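PDB 2ZAY: response regulator receiver protein, which probably serves as the phosphoacceptor receiver domain of a longer bacterial response regulator, taking part in two-component signal transduction. Local coordinates for residues Pro53-Thr58 with Lys123-Leu128. Sequence-based numbering, arbitrary orientation.
Sequences PHLIIT and KRVLKL
Leu-55 projects from the start of the central strand 55-59 into the flank of helix 115-129, where its methyl CD1 meets CG1 of Val-125 at 3.5 Å and, a little further off, CB. The two side chains cross at about a right angle. In Leu-55 the CG lies opposite the backbone N (chi1 -177°), which carries the branched end out from the sheet to the helix. Val-125, branched at CB, has few rotamers open to it, and with CG1 anti to the backbone N that methyl faces Leu-55; its flank also touches Ile-106.

One residue along, Leu-126 does not start out aimed at the strand, but its end comes nearer. With CG set opposite the carbonyl carbon (chi1 -65°), CD1 continues the extended line of the chain and the other branch, CD2, turns to the strand, 4.1 Å from CB of Leu-55. The same methyl stands 4.3 Å from CB of His-54, a looser approach, and Leu-126 also packs on Trp-9 of the neighbouring strand.

His-54 suits the strand's entrance because its aliphatic CB can face the helix while the ring serves other partners: ND1 is hydrogen-bonded to the backbone N of Arg-10, and Trp-9 and Tyr-130 meet the ring edge-to-face. Further along, Ile-57 continues the packing against this helix through Leu-118 and Ile-122.

This is the closing helix of the CheY-like receiver fold laid against its parallel sheet. Between these two segments every contact is carbon to carbon, held by shape and the exclusion of water; the strand's backbone bonds go to its sheet neighbours, and His-54 O bonds Tyr-130 OH.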
loop_
_atom_site.group_PDB
_atom_site.type_symbol
_atom_site.label_atom_id
_atom_site.label_comp_id
_atom_site.label_asym_id
_atom_site.label_seq_id
_atom_site.Cartn_x
_atom_site.Cartn_y
_atom_site.Cartn_z
ATOM N N PRO A 53 -3.807 -8.285 -6.063
ATOM C CA PRO A 53 -2.440 -7.753 -6.069
ATOM C C PRO A 53 -1.552 -8.592 -5.146
ATOM O O PRO A 53 -2.047 -9.177 -4.181
ATOM C CB PRO A 53 -2.623 -6.331 -5.544
ATOM C CG PRO A 53 -3.818 -6.468 -4.617
ATOM C CD PRO A 53 -4.745 -7.328 -5.449
ATOM N N HIS A 54 -0.255 -8.654 -5.439
ATOM C CA HIS A 54 0.667 -9.415 -4.594
ATOM C C HIS A 54 0.966 -8.626 -3.325
ATOM O O HIS A 54 1.322 -9.190 -2.289
ATOM C CB HIS A 54 1.987 -9.692 -5.318
ATOM C CG HIS A 54 1.863 -10.635 -6.472
ATOM N ND1 HIS A 54 1.651 -10.204 -7.764
ATOM C CD2 HIS A 54 1.918 -11.988 -6.530
ATOM C CE1 HIS A 54 1.582 -11.251 -8.569
ATOM N NE2 HIS A 54 1.740 -12.346 -7.845
ATOM N N LEU A 55 0.835 -7.309 -3.421
ATOM C CA LEU A 55 1.099 -6.441 -2.283
ATOM C C LEU A 55 0.293 -5.159 -2.442
ATOM O O LEU A 55 0.048 -4.707 -3.558
ATOM C CB LEU A 55 2.599 -6.138 -2.191
ATOM C CG LEU A 55 3.032 -5.297 -0.990
ATOM C CD1 LEU A 55 4.452 -5.663 -0.583
ATOM C CD2 LEU A 55 2.927 -3.833 -1.346
ATOM N N ILE A 56 -0.113 -4.577 -1.319
ATOM C CA ILE A 56 -0.918 -3.364 -1.344
ATOM C C ILE A 56 -0.223 -2.253 -0.586
ATOM O O ILE A 56 0.353 -2.477 0.481
ATOM C CB ILE A 56 -2.314 -3.632 -0.719
ATOM C CG1 ILE A 56 -3.055 -4.675 -1.566
ATOM C CG2 ILE A 56 -3.113 -2.332 -0.613
ATOM C CD1 ILE A 56 -4.320 -5.202 -0.931
ATOM N N ILE A 57 -0.252 -1.054 -1.156
ATOM C CA ILE A 57 0.363 0.106 -0.521
ATOM C C ILE A 57 -0.770 1.114 -0.353
ATOM O O ILE A 57 -1.414 1.495 -1.330
ATOM C CB ILE A 57 1.441 0.734 -1.423
ATOM C CG1 ILE A 57 2.558 -0.274 -1.695
ATOM C CG2 ILE A 57 1.994 1.991 -0.771
ATOM C CD1 ILE A 57 3.554 0.198 -2.760
ATOM N N THR A 58 -1.025 1.546 0.874
ATOM C CA THR A 58 -2.105 2.499 1.079
ATOM C C THR A 58 -1.721 3.681 1.944
ATOM O O THR A 58 -0.901 3.564 2.853
ATOM C CB THR A 58 -3.336 1.831 1.731
ATOM O OG1 THR A 58 -4.371 2.807 1.883
ATOM C CG2 THR A 58 -2.987 1.265 3.114
ATOM N N LYS A 123 10.342 -4.822 -2.682
ATOM C CA LYS A 123 11.092 -6.038 -2.983
ATOM C C LYS A 123 11.447 -6.852 -1.750
ATOM O O LYS A 123 11.367 -8.076 -1.772
ATOM C CB LYS A 123 12.377 -5.699 -3.746
ATOM C CG LYS A 123 12.145 -5.268 -5.184
ATOM C CD LYS A 123 13.440 -4.779 -5.824
ATOM C CE LYS A 123 13.223 -4.401 -7.282
ATOM N NZ LYS A 123 14.487 -3.941 -7.920
ATOM N N ARG A 124 11.831 -6.181 -0.668
ATOM C CA ARG A 124 12.195 -6.914 0.534
ATOM C C ARG A 124 11.023 -7.748 1.041
ATOM O O ARG A 124 11.193 -8.907 1.413
ATOM C CB ARG A 124 12.658 -5.965 1.640
ATOM C CG ARG A 124 13.380 -6.701 2.757
ATOM C CD ARG A 124 14.694 -7.294 2.245
ATOM N NE ARG A 124 15.251 -8.303 3.142
ATOM C CZ ARG A 124 14.771 -9.537 3.269
ATOM N NH1 ARG A 124 13.722 -9.917 2.550
ATOM N NH2 ARG A 124 15.344 -10.394 4.106
ATOM N N VAL A 125 9.838 -7.147 1.049
ATOM C CA VAL A 125 8.634 -7.820 1.509
ATOM C C VAL A 125 8.262 -8.966 0.578
ATOM O O VAL A 125 7.877 -10.043 1.032
ATOM C CB VAL A 125 7.448 -6.834 1.592
ATOM C CG1 VAL A 125 6.145 -7.594 1.809
ATOM C CG2 VAL A 125 7.673 -5.865 2.734
ATOM N N LEU A 126 8.372 -8.727 -0.723
ATOM C CA LEU A 126 8.042 -9.757 -1.696
ATOM C C LEU A 126 9.012 -10.932 -1.562
ATOM O O LEU A 126 8.605 -12.084 -1.638
ATOM C CB LEU A 126 8.099 -9.189 -3.119
ATOM C CG LEU A 126 7.080 -8.098 -3.482
ATOM C CD1 LEU A 126 7.276 -7.678 -4.949
ATOM C CD2 LEU A 126 5.658 -8.619 -3.266
ATOM N N LYS A 127 10.294 -10.644 -1.349
ATOM C CA LYS A 127 11.275 -11.714 -1.213
ATOM C C LYS A 127 10.986 -12.556 0.020
ATOM O O LYS A 127 11.121 -13.776 -0.011
ATOM C CB LYS A 127 12.697 -11.151 -1.113
ATOM C CG LYS A 127 13.145 -10.333 -2.306
ATOM C CD LYS A 127 14.658 -10.137 -2.301
ATOM C CE LYS A 127 15.047 -8.714 -2.694
ATOM N NZ LYS A 127 14.852 -7.736 -1.578
ATOM N N LEU A 128 10.591 -11.896 1.102
ATOM C CA LEU A 128 10.282 -12.571 2.358
ATOM C C LEU A 128 9.022 -13.431 2.325
ATOM O O LEU A 128 9.008 -14.543 2.859
ATOM C CB LEU A 128 10.119 -11.548 3.484
ATOM C CG LEU A 128 11.347 -10.773 3.965
ATOM C CD1 LEU A 128 10.914 -9.703 4.957
ATOM C CD2 LEU A 128 12.347 -11.732 4.608
#